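Local structure of Dye-decolorizing peroxidase (Irpex lacteus, 7D8M) at residues A[328-333]-A[369-374]; A[197-202]-A[216-221]; A[334-339]-A[361-366]. The protein probably acts as a heme peroxidase of the dye-decolorizing (DyP) type, holding heme b and using peroxide to oxidise its substrates. One frame throughout, in Å; residues are numbered along the deposited sequence.

Interaction 1 of 3, residues A[328-333]-A[369-374]; sequences GDTFHA and IGNGFR. With HEM (protoporphyrin IX containing Fe), chain B.
A type I beta turn, Asp-329 to His-332, packs beside the entrance of helix 373-381, its Thr-330 and Phe-331 resting on Asn-371, just before Gly-372, the N-cap residue of that helix. No direct hydrogen bond joins the two segments. Their polar link is a water that donates to Thr-330 O (2.7 Å) and accepts from Asn-371 ND2 (2.8 Å), so the amide is tied to the turn at one remove. Next to this bridge the methyl CG2 of Thr-330, anti to the backbone N, comes up against Asn-371 ND2 at 3.3 Å. The carbonyl O of Asn-371 faces Phe-331: it receives a CA-H...O contact from Phe-331 CA (3.1 Å, 142° at the hydrogen) and also lies in the plane of the ring, at its edge, while Thr-330 CB sits over one face. The ring and the Asn-371 amide are turned 77° apart. Further along the helix, Phe-375 stacks on the Phe-331 ring, and Gln-376 NE2 bonds to Phe-331 O. Ahead of the helix, Ile-369 O accepts from both Gly-372 N and Arg-374 N. Just after the turn, Ala-333 CB approaches Gly-372 CA at 4.2 Å. The helix start also lines the heme pocket, Phe-373 CD1 lying 3.4 Å from the vinyl carbon CBC of the heme.

Interaction 2 of 3, residues A[197-202]-A[216-221]; sequences IFTGRS and GSFLVF
This is a buried loop-to-strand contact in which the chain leaving helix 194-197 is pinned by Ile-197, Phe-198 and Thr-199 to Gly-216 and Ser-217, at the start of strand 217-226. Two hydrogen bonds carry it. With its OG anti to the backbone N (chi1 -172°), Ser-217 reaches across to Ile-197 O at 2.8 Å, tilted 15° from the carbonyl plane; the same hydroxyl has a weak bond to Gln-366 O in the neighbouring strand. In the other direction Thr-199 N donates to Gly-216 O at 3.0 Å, coming from above the plane of that carbonyl. Phe-198 CA adds a CA-H...O contact to the same oxygen at 3.3 Å, and the Phe-198 ring keeps its edge toward it, with Ile-197 CG2 over one face. Thr-199 divides its branches: OG1 bonds to Ala-213 O, whereas CG2 meets Phe-218 CE1 at 3.8 Å, the two side chains crossing at about a right angle. Thr-199 is also the second residue of a type II turn, Phe-198 to Arg-201, with Gly-200 third. Two main-chain carbonyls are thus satisfied at a buried site, one by a side-chain hydroxyl and one by a backbone N-H.

Interaction 3 of 3, residues A[334-339]-A[361-366]; sequences IRAGTP and AFVEYQ. With HEM (protoporphyrin IX containing Fe), chain B; OXY (oxygen molecule), chain C.
At Gly-337 the direct pairing with Val-363 lapses and a water takes the N-H groups of both: it accepts from Gly-337 N (2.9 Å) and from Val-363 N and donates to O1 of a bound oxygen molecule. Direct backbone bonds flank this break. Ile-334 and Tyr-365 form an antiparallel hydrogen-bonded pair, Thr-338 and Ala-361 another, and Ala-336 N donates to Val-363 O at 2.8 Å. Within the break Gly-337 CA comes to 3.0 Å from Ala-361 O. These are the edge strand 334-340 and its neighbour 359-366 in a four-stranded antiparallel sheet, one face of which looks onto the heme. Arg-335, Phe-362 and Glu-364 reach toward it. The Arg-335 chain bends at chi3 (-60°), laying its guanidinium over pyrrole ring D with the heme C4D 3.3 Å above its centre. The propionate oxygen O2A of the heme and O2 of the oxygen molecule lie in the guanidinium plane; NH2 donates to O2A (2.7 Å, 161°), and NH1 makes a weak bond to O2. NH2 also holds Ser-175 O, and NH1 forms a salt bridge with Asp-172. Phe-362 leans over pyrrole C with its CE1-CZ side, CE1 3.3 Å from C2C of the heme. Glu-364, extended beyond CG, brings OE2 to 3.8 Å from Arg-335 CG, the carboxylate almost perpendicular to the guanidinium and too far from it for a salt bridge. On the face away from the heme, Ala-336 CB meets the edge of the Tyr-365 ring at CE2 (3.8 Å), while the phenol hydroxyl bonds to Asp-15.

Overall arrangement
Along the chain interaction 2 closes first; interaction 1 then encloses interaction 3, since strands 334-340 and 359-366 lie between its two segments. The centres of interactions 1 and 2 are about 11 Å apart. Those of interactions 1 and 3 are about 14 Å apart, and those of interactions 2 and 3 about 13 Å. Interactions 2 and 3 share one antiparallel sheet, in the order 334-340, 359-366, 217-226, 428-438, with Phe-218 and Val-220 bonded to Gln-366 and Glu-364. Interaction 1 is joined to this sheet through Gln-366 OE1, which probably accepts from Phe-373 N, and through Ile-369 packed on Phe-218. Interactions 1 and 3 both touch the heme, so this sheet and the helix that follows strand 359-366 build part of the cofactor pocket.

Interaction 1 of 3, residues A[328-333]-A[369-374]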
loop_
_atom_site.group_PDB
_atom_site.type_symbol
_atom_site.label_atom_id
_atom_site.label_comp_id
_atom_site.label_asym_id
_atom_site.label_seq_id
_atom_site.Cartn_x
_atom_site.Cartn_y
_atom_site.Cartn_z
ATOM N N GLY A 328 3.461 -13.480 15.278
ATOM C CA GLY A 328 2.540 -12.485 15.808
ATOM C C GLY A 328 2.073 -11.472 14.781
ATOM O O GLY A 328 1.902 -11.781 13.596
ATOM N N ASP A 329 1.847 -10.241 15.243
ATOM C CA ASP A 329 1.303 -9.164 14.415
ATOM C C ASP A 329 2.388 -8.309 13.766
ATOM O O ASP A 329 2.081 -7.236 13.240
ATOM C CB ASP A 329 0.366 -8.282 15.248
ATOM C CG ASP A 329 1.094 -7.535 16.355
ATOM O OD1 ASP A 329 2.325 -7.702 16.491
ATOM O OD2 ASP A 329 0.437 -6.772 17.095
ATOM N N THR A 330 3.632 -8.796 13.772
ATOM C CA THR A 330 4.812 -8.070 13.305
ATOM C C THR A 330 4.684 -7.525 11.887
ATOM O O THR A 330 5.307 -6.503 11.549
ATOM C CB THR A 330 6.003 -9.026 13.384
ATOM O OG1 THR A 330 5.993 -9.663 14.666
ATOM C CG2 THR A 330 7.323 -8.309 13.162
ATOM N N PHE A 331 3.911 -8.198 11.039
ATOM C CA PHE A 331 3.962 -7.993 9.598
ATOM C C PHE A 331 2.700 -7.333 9.043
ATOM O O PHE A 331 2.472 -7.360 7.828
ATOM C CB PHE A 331 4.239 -9.336 8.910
ATOM C CG PHE A 331 5.366 -10.111 9.551
ATOM C CD1 PHE A 331 6.688 -9.699 9.394
ATOM C CD2 PHE A 331 5.108 -11.228 10.333
ATOM C CE1 PHE A 331 7.732 -10.401 9.988
ATOM C CE2 PHE A 331 6.147 -11.943 10.935
ATOM C CZ PHE A 331 7.465 -11.529 10.764
ATOM N N HIS A 332 1.885 -6.727 9.899
ATOM C CA HIS A 332 0.770 -5.921 9.421
ATOM C C HIS A 332 1.230 -4.500 9.111
ATOM O O HIS A 332 2.197 -4.002 9.695
ATOM C CB HIS A 332 -0.348 -5.915 10.455
ATOM C CG HIS A 332 -0.980 -7.262 10.645
ATOM N ND1 HIS A 332 -2.198 -7.597 10.091
ATOM C CD2 HIS A 332 -0.554 -8.361 11.312
ATOM C CE1 HIS A 332 -2.495 -8.847 10.410
ATOM N NE2 HIS A 332 -1.513 -9.335 11.148
ATOM N N ALA A 333 0.539 -3.858 8.166
ATOM C CA ALA A 333 0.858 -2.488 7.766
ATOM C C ALA A 333 -0.379 -1.885 7.123
ATOM O O ALA A 333 -1.266 -2.606 6.657
ATOM C CB ALA A 333 2.053 -2.450 6.809
ATOM N N ILE A 369 10.104 -0.984 7.787
ATOM C CA ILE A 369 9.903 -1.291 6.372
ATOM C C ILE A 369 10.089 -2.780 6.116
ATOM O O ILE A 369 9.293 -3.408 5.410
ATOM C CB ILE A 369 10.851 -0.445 5.504
ATOM C CG1 ILE A 369 10.514 1.039 5.660
ATOM C CG2 ILE A 369 10.747 -0.811 4.032
ATOM C CD1 ILE A 369 11.347 1.935 4.767
ATOM N N GLY A 370 11.139 -3.366 6.698
ATOM C CA GLY A 370 11.465 -4.757 6.462
ATOM C C GLY A 370 10.414 -5.732 6.948
ATOM O O GLY A 370 10.385 -6.867 6.472
ATOM N N ASN A 371 9.554 -5.312 7.890
ATOM C CA ASN A 371 8.492 -6.156 8.432
ATOM C C ASN A 371 7.145 -5.950 7.759
ATOM O O ASN A 371 6.273 -6.818 7.882
ATOM C CB ASN A 371 8.310 -5.906 9.931
ATOM C CG ASN A 371 9.469 -6.418 10.755
ATOM O OD1 ASN A 371 10.340 -7.142 10.260
ATOM N ND2 ASN A 371 9.488 -6.037 12.028
ATOM N N GLY A 372 6.943 -4.833 7.078
ATOM C CA GLY A 372 5.675 -4.588 6.418
ATOM C C GLY A 372 5.769 -4.788 4.921
ATOM O O GLY A 372 5.880 -5.927 4.450
ATOM N N PHE A 373 5.758 -3.681 4.173
ATOM C CA PHE A 373 5.816 -3.750 2.716
ATOM C C PHE A 373 6.871 -4.738 2.234
ATOM O O PHE A 373 6.596 -5.610 1.399
ATOM C CB PHE A 373 6.120 -2.375 2.130
ATOM C CG PHE A 373 6.680 -2.451 0.745
ATOM C CD1 PHE A 373 5.843 -2.694 -0.342
ATOM C CD2 PHE A 373 8.048 -2.335 0.522
ATOM C CE1 PHE A 373 6.360 -2.789 -1.619
ATOM C CE2 PHE A 373 8.560 -2.432 -0.756
ATOM C CZ PHE A 373 7.721 -2.656 -1.824
ATOM N N ARG A 374 8.097 -4.603 2.747
ATOM C CA ARG A 374 9.221 -5.342 2.188
ATOM C C ARG A 374 9.074 -6.840 2.433
ATOM O O ARG A 374 9.408 -7.656 1.562
ATOM C CB ARG A 374 10.525 -4.813 2.789
ATOM C CG ARG A 374 11.801 -5.291 2.100
ATOM C CD ARG A 374 13.028 -4.655 2.778
ATOM N NE ARG A 374 14.256 -4.870 2.021
ATOM C CZ ARG A 374 15.041 -5.934 2.173
ATOM N NH1 ARG A 374 14.714 -6.871 3.052
ATOM N NH2 ARG A 374 16.144 -6.058 1.446
HETATM C CHA HEM B . -5.238 -6.329 -0.275
HETATM C CHB HEM B . -5.043 -5.063 -4.953
HETATM C CHC HEM B . -0.319 -4.042 -4.443
HETATM C CHD HEM B . -0.418 -5.783 0.083
HETATM C C1A HEM B . -5.611 -6.058 -1.572
HETATM C C2A HEM B . -6.956 -6.132 -2.111
HETATM C C3A HEM B . -6.897 -5.767 -3.404
HETATM C C4A HEM B . -5.520 -5.454 -3.720
HETATM C CMA HEM B . -8.053 -5.680 -4.417
HETATM C CAA HEM B . -8.211 -6.550 -1.299
HETATM C CBA HEM B . -8.844 -5.328 -0.635
HETATM C CGA HEM B . -8.479 -5.239 0.834
HETATM O O1A HEM B . -8.376 -6.298 1.497
HETATM O O2A HEM B . -8.317 -4.101 1.355
HETATM C C1B HEM B . -3.758 -4.645 -5.201
HETATM C C2B HEM B . -3.301 -4.063 -6.442
HETATM C C3B HEM B . -1.989 -3.792 -6.301
HETATM C C4B HEM B . -1.589 -4.178 -4.967
HETATM C CMB HEM B . -4.217 -3.860 -7.684
HETATM C CAB HEM B . -1.003 -3.140 -7.302
HETATM C CBB HEM B . -1.393 -2.409 -8.352
HETATM C C1C HEM B . 0.099 -4.486 -3.200
HETATM C C2C HEM B . 1.463 -4.519 -2.701
HETATM C C3C HEM B . 1.432 -4.997 -1.440
HETATM C C4C HEM B . 0.050 -5.299 -1.120
HETATM C CMC HEM B . 2.683 -4.039 -3.524
HETATM C CAC HEM B . 2.596 -5.260 -0.448
HETATM C CBC HEM B . 3.863 -5.473 -0.843
HETATM C C1D HEM B . -1.744 -5.962 0.416
HETATM C C2D HEM B . -2.287 -6.206 1.743
HETATM C C3D HEM B . -3.608 -6.360 1.640
HETATM C C4D HEM B . -3.963 -6.219 0.240
HETATM C CMD HEM B . -1.497 -6.291 3.059
HETATM C CAD HEM B . -4.580 -6.650 2.801
HETATM C CBD HEM B . -4.671 -8.167 2.989
HETATM C CGD HEM B . -5.526 -8.534 4.183
HETATM O O1D HEM B . -6.305 -9.517 4.075
HETATM O O2D HEM B . -5.444 -7.844 5.238
HETATM N NA HEM B . -4.765 -5.652 -2.580
HETATM N NB HEM B . -2.690 -4.703 -4.314
HETATM N NC HEM B . -0.725 -4.977 -2.214
HETATM N ND HEM B . -2.799 -5.958 -0.481
HETATM FE FE HEM B . -2.698 -5.468 -2.463
HETATM O O HOH W 1 7.109 -4.834 12.785
#

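Interaction 2 of 3, residues A[197-202]-A[216-221]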
loop_
_atom_site.group_PDB
_atom_site.type_symbol
_atom_site.label_atom_id
_atom_site.label_comp_id
_atom_site.label_asym_id
_atom_site.label_seq_id
_atom_site.Cartn_x
_atom_site.Cartn_y
_atom_site.Cartn_z
ATOM N N ILE A 197 3.000 0.149 13.844
ATOM C CA ILE A 197 2.739 1.229 12.903
ATOM C C ILE A 197 3.580 2.463 13.214
ATOM O O ILE A 197 4.123 3.089 12.301
ATOM C CB ILE A 197 1.235 1.581 12.899
ATOM C CG1 ILE A 197 0.381 0.365 12.513
ATOM C CG2 ILE A 197 0.963 2.821 12.017
ATOM C CD1 ILE A 197 0.888 -0.431 11.290
ATOM N N PHE A 198 3.679 2.831 14.491
ATOM C CA PHE A 198 4.277 4.093 14.910
ATOM C C PHE A 198 5.611 3.832 15.593
ATOM O O PHE A 198 5.667 3.118 16.602
ATOM C CB PHE A 198 3.349 4.849 15.859
ATOM C CG PHE A 198 2.046 5.254 15.242
ATOM C CD1 PHE A 198 1.998 6.251 14.282
ATOM C CD2 PHE A 198 0.865 4.644 15.631
ATOM C CE1 PHE A 198 0.797 6.627 13.716
ATOM C CE2 PHE A 198 -0.329 5.012 15.070
ATOM C CZ PHE A 198 -0.364 6.009 14.110
ATOM N N THR A 199 6.672 4.430 15.060
ATOM C CA THR A 199 7.984 4.302 15.679
ATOM C C THR A 199 7.966 4.884 17.087
ATOM O O THR A 199 7.336 5.913 17.346
ATOM C CB THR A 199 9.039 5.009 14.827
ATOM O OG1 THR A 199 8.616 6.356 14.576
ATOM C CG2 THR A 199 9.222 4.275 13.496
ATOM N N GLY A 200 8.638 4.197 18.009
ATOM C CA GLY A 200 8.738 4.639 19.379
ATOM C C GLY A 200 7.594 4.232 20.278
ATOM O O GLY A 200 7.702 4.410 21.495
ATOM N N ARG A 201 6.505 3.689 19.732
ATOM C CA ARG A 201 5.365 3.281 20.541
ATOM C C ARG A 201 5.482 1.803 20.929
ATOM O O ARG A 201 6.462 1.124 20.609
ATOM C CB ARG A 201 4.052 3.576 19.811
ATOM C CG ARG A 201 3.734 5.060 19.684
ATOM C CD ARG A 201 3.648 5.741 21.052
ATOM N NE ARG A 201 3.453 7.184 20.931
ATOM C CZ ARG A 201 3.223 7.997 21.960
ATOM N NH1 ARG A 201 3.161 7.507 23.189
ATOM N NH2 ARG A 201 3.065 9.299 21.763
ATOM N N SER A 202 4.458 1.297 21.621
ATOM C CA SER A 202 4.581 0.041 22.360
ATOM C C SER A 202 4.855 -1.148 21.446
ATOM O O SER A 202 4.160 -1.359 20.445
ATOM C CB SER A 202 3.314 -0.217 23.178
ATOM O OG SER A 202 3.212 -1.590 23.522
ATOM N N GLY A 216 6.180 8.875 14.525
ATOM C CA GLY A 216 6.361 8.846 13.089
ATOM C C GLY A 216 6.002 7.477 12.520
ATOM O O GLY A 216 5.610 6.564 13.243
ATOM N N SER A 217 6.148 7.342 11.197
ATOM C CA SER A 217 5.987 6.048 10.535
ATOM C C SER A 217 6.714 6.074 9.200
ATOM O O SER A 217 6.933 7.133 8.614
ATOM C CB SER A 217 4.514 5.686 10.321
ATOM O OG SER A 217 4.390 4.344 9.843
ATOM N N PHE A 218 7.084 4.893 8.716
ATOM C CA PHE A 218 7.751 4.803 7.423
ATOM C C PHE A 218 6.713 4.721 6.317
ATOM O O PHE A 218 5.795 3.894 6.370
ATOM C CB PHE A 218 8.701 3.608 7.376
ATOM C CG PHE A 218 9.934 3.804 8.210
ATOM C CD1 PHE A 218 9.991 3.324 9.501
ATOM C CD2 PHE A 218 11.014 4.521 7.715
ATOM C CE1 PHE A 218 11.115 3.526 10.273
ATOM C CE2 PHE A 218 12.138 4.721 8.480
ATOM C CZ PHE A 218 12.190 4.227 9.759
ATOM N N LEU A 219 6.851 5.602 5.336
ATOM C CA LEU A 219 5.956 5.677 4.187
ATOM C C LEU A 219 6.668 5.052 2.995
ATOM O O LEU A 219 7.611 5.642 2.451
ATOM C CB LEU A 219 5.575 7.132 3.896
ATOM C CG LEU A 219 4.466 7.514 2.891
ATOM C CD1 LEU A 219 4.296 9.050 2.886
ATOM C CD2 LEU A 219 4.700 6.996 1.454
ATOM N N VAL A 220 6.193 3.881 2.560
ATOM C CA VAL A 220 6.674 3.270 1.325
ATOM C C VAL A 220 5.800 3.748 0.175
ATOM O O VAL A 220 4.577 3.567 0.206
ATOM C CB VAL A 220 6.652 1.736 1.400
ATOM C CG1 VAL A 220 6.991 1.174 0.025
ATOM C CG2 VAL A 220 7.619 1.226 2.464
ATOM N N PHE A 221 6.417 4.328 -0.853
ATOM C CA PHE A 221 5.694 4.691 -2.067
ATOM C C PHE A 221 6.152 3.839 -3.245
ATOM O O PHE A 221 7.357 3.681 -3.479
ATOM C CB PHE A 221 5.853 6.172 -2.426
ATOM C CG PHE A 221 5.164 6.544 -3.719
ATOM C CD1 PHE A 221 3.843 6.968 -3.713
ATOM C CD2 PHE A 221 5.828 6.437 -4.941
ATOM C CE1 PHE A 221 3.196 7.287 -4.890
ATOM C CE2 PHE A 221 5.191 6.753 -6.130
ATOM C CZ PHE A 221 3.867 7.180 -6.106
#

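Interaction 3 of 3, residues A[334-339]-A[361-366]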
loop_
_atom_site.group_PDB
_atom_site.type_symbol
_atom_site.label_atom_id
_atom_site.label_comp_id
_atom_site.label_asym_id
_atom_site.label_seq_id
_atom_site.Cartn_x
_atom_site.Cartn_y
_atom_site.Cartn_z
ATOM N N ILE A 334 -0.432 -0.556 7.093
ATOM C CA ILE A 334 -1.610 0.169 6.625
ATOM C C ILE A 334 -1.369 0.680 5.212
ATOM O O ILE A 334 -0.399 1.408 4.961
ATOM C CB ILE A 334 -1.959 1.334 7.566
ATOM C CG1 ILE A 334 -2.406 0.817 8.936
ATOM C CG2 ILE A 334 -3.024 2.217 6.931
ATOM C CD1 ILE A 334 -2.534 1.922 9.981
ATOM N N ARG A 335 -2.270 0.335 4.295
ATOM C CA ARG A 335 -2.220 0.841 2.930
ATOM C C ARG A 335 -3.113 2.074 2.800
ATOM O O ARG A 335 -4.229 2.104 3.327
ATOM C CB ARG A 335 -2.655 -0.248 1.939
ATOM C CG ARG A 335 -1.722 -1.470 1.905
ATOM C CD ARG A 335 -2.369 -2.695 1.230
ATOM N NE ARG A 335 -3.567 -3.105 1.940
ATOM C CZ ARG A 335 -4.767 -3.184 1.381
ATOM N NH1 ARG A 335 -4.915 -2.890 0.096
ATOM N NH2 ARG A 335 -5.821 -3.537 2.106
ATOM N N ALA A 336 -2.611 3.095 2.095
ATOM C CA ALA A 336 -3.317 4.369 1.958
ATOM C C ALA A 336 -3.179 4.937 0.552
ATOM O O ALA A 336 -3.283 6.156 0.350
ATOM C CB ALA A 336 -2.816 5.398 2.989
ATOM N N GLY A 337 -2.953 4.077 -0.432
ATOM C CA GLY A 337 -2.737 4.534 -1.781
ATOM C C GLY A 337 -4.030 4.852 -2.499
ATOM O O GLY A 337 -5.125 4.639 -1.989
ATOM N N THR A 338 -3.878 5.350 -3.730
ATOM C CA THR A 338 -4.973 5.797 -4.579
ATOM C C THR A 338 -4.697 5.395 -6.022
ATOM O O THR A 338 -3.566 5.566 -6.503
ATOM C CB THR A 338 -5.140 7.330 -4.501
ATOM O OG1 THR A 338 -5.226 7.727 -3.129
ATOM C CG2 THR A 338 -6.385 7.801 -5.247
ATOM N N PRO A 339 -5.697 4.867 -6.735
ATOM C CA PRO A 339 -5.523 4.625 -8.175
ATOM C C PRO A 339 -5.106 5.891 -8.912
ATOM O O PRO A 339 -5.404 7.015 -8.497
ATOM C CB PRO A 339 -6.906 4.133 -8.633
ATOM C CG PRO A 339 -7.597 3.665 -7.404
ATOM C CD PRO A 339 -7.016 4.433 -6.236
ATOM N N ALA A 361 -1.132 4.400 -7.191
ATOM C CA ALA A 361 -0.140 5.141 -6.414
ATOM C C ALA A 361 -0.143 4.518 -5.027
ATOM O O ALA A 361 -0.900 4.919 -4.146
ATOM C CB ALA A 361 -0.468 6.633 -6.385
ATOM N N PHE A 362 0.713 3.507 -4.840
ATOM C CA PHE A 362 0.684 2.654 -3.661
ATOM C C PHE A 362 1.421 3.302 -2.493
ATOM O O PHE A 362 2.562 3.750 -2.639
ATOM C CB PHE A 362 1.306 1.297 -4.018
ATOM C CG PHE A 362 1.415 0.338 -2.883
ATOM C CD1 PHE A 362 0.409 -0.605 -2.644
ATOM C CD2 PHE A 362 2.556 0.303 -2.103
ATOM C CE1 PHE A 362 0.526 -1.518 -1.606
ATOM C CE2 PHE A 362 2.680 -0.618 -1.071
ATOM C CZ PHE A 362 1.658 -1.521 -0.813
ATOM N N VAL A 363 0.775 3.324 -1.329
ATOM C CA VAL A 363 1.349 3.859 -0.101
ATOM C C VAL A 363 1.097 2.862 1.017
ATOM O O VAL A 363 -0.045 2.434 1.218
ATOM C CB VAL A 363 0.735 5.219 0.281
ATOM C CG1 VAL A 363 1.245 5.640 1.649
ATOM C CG2 VAL A 363 1.014 6.276 -0.790
ATOM N N GLU A 364 2.146 2.509 1.756
ATOM C CA GLU A 364 2.008 1.595 2.883
ATOM C C GLU A 364 2.838 2.099 4.054
ATOM O O GLU A 364 4.014 2.444 3.884
ATOM C CB GLU A 364 2.436 0.169 2.502
ATOM C CG GLU A 364 2.023 -0.873 3.521
ATOM C CD GLU A 364 2.135 -2.307 3.008
ATOM O OE1 GLU A 364 2.983 -2.570 2.139
ATOM O OE2 GLU A 364 1.351 -3.167 3.467
ATOM N N TYR A 365 2.223 2.132 5.236
ATOM C CA TYR A 365 2.841 2.645 6.455
ATOM C C TYR A 365 3.133 1.515 7.434
ATOM O O TYR A 365 2.333 0.585 7.576
ATOM C CB TYR A 365 1.930 3.660 7.145
ATOM C CG TYR A 365 1.716 4.944 6.398
ATOM C CD1 TYR A 365 2.615 6.000 6.515
ATOM C CD2 TYR A 365 0.587 5.127 5.607
ATOM C CE1 TYR A 365 2.403 7.214 5.844
ATOM C CE2 TYR A 365 0.361 6.345 4.939
ATOM C CZ TYR A 365 1.276 7.379 5.060
ATOM O OH TYR A 365 1.056 8.576 4.391
ATOM N N GLN A 366 4.262 1.622 8.137
ATOM C CA GLN A 366 4.693 0.628 9.118
ATOM C C GLN A 366 5.892 1.187 9.870
ATOM O O GLN A 366 6.629 2.030 9.353
ATOM C CB GLN A 366 5.073 -0.712 8.463
ATOM C CG GLN A 366 6.202 -0.591 7.436
ATOM C CD GLN A 366 5.702 -0.249 6.038
ATOM O OE1 GLN A 366 5.150 -1.098 5.338
ATOM N NE2 GLN A 366 5.898 1.000 5.622
HETATM C CHA HEM B . -5.238 -6.329 -0.275
HETATM C CHB HEM B . -5.043 -5.063 -4.953
HETATM C CHC HEM B . -0.319 -4.042 -4.443
HETATM C CHD HEM B . -0.418 -5.783 0.083
HETATM C C1A HEM B . -5.611 -6.058 -1.572
HETATM C C2A HEM B . -6.956 -6.132 -2.111
HETATM C C3A HEM B . -6.897 -5.767 -3.404
HETATM C C4A HEM B . -5.520 -5.454 -3.720
HETATM C CMA HEM B . -8.053 -5.680 -4.417
HETATM C CAA HEM B . -8.211 -6.550 -1.299
HETATM C CBA HEM B . -8.844 -5.328 -0.635
HETATM C CGA HEM B . -8.479 -5.239 0.834
HETATM O O1A HEM B . -8.376 -6.298 1.497
HETATM O O2A HEM B . -8.317 -4.101 1.355
HETATM C C1B HEM B . -3.758 -4.645 -5.201
HETATM C C2B HEM B . -3.301 -4.063 -6.442
HETATM C C3B HEM B . -1.989 -3.792 -6.301
HETATM C C4B HEM B . -1.589 -4.178 -4.967
HETATM C CMB HEM B . -4.217 -3.860 -7.684
HETATM C CAB HEM B . -1.003 -3.140 -7.302
HETATM C CBB HEM B . -1.393 -2.409 -8.352
HETATM C C1C HEM B . 0.099 -4.486 -3.200
HETATM C C2C HEM B . 1.463 -4.519 -2.701
HETATM C C3C HEM B . 1.432 -4.997 -1.440
HETATM C C4C HEM B . 0.050 -5.299 -1.120
HETATM C CMC HEM B . 2.683 -4.039 -3.524
HETATM C CAC HEM B . 2.596 -5.260 -0.448
HETATM C CBC HEM B . 3.863 -5.473 -0.843
HETATM C C1D HEM B . -1.744 -5.962 0.416
HETATM C C2D HEM B . -2.287 -6.206 1.743
HETATM C C3D HEM B . -3.608 -6.360 1.640
HETATM C C4D HEM B . -3.963 -6.219 0.240
HETATM C CMD HEM B . -1.497 -6.291 3.059
HETATM C CAD HEM B . -4.580 -6.650 2.801
HETATM C CBD HEM B . -4.671 -8.167 2.989
HETATM C CGD HEM B . -5.526 -8.534 4.183
HETATM O O1D HEM B . -6.305 -9.517 4.075
HETATM O O2D HEM B . -5.444 -7.844 5.238
HETATM N NA HEM B . -4.765 -5.652 -2.580
HETATM N NB HEM B . -2.690 -4.703 -4.314
HETATM N NC HEM B . -0.725 -4.977 -2.214
HETATM N ND HEM B . -2.799 -5.958 -0.481
HETATM FE FE HEM B . -2.698 -5.468 -2.463
HETATM O O1 OXY C . -3.574 -0.685 -1.987
HETATM O O2 OXY C . -3.935 -1.714 -2.560
HETATM O O HOH W 2 -1.758 1.486 -0.998
#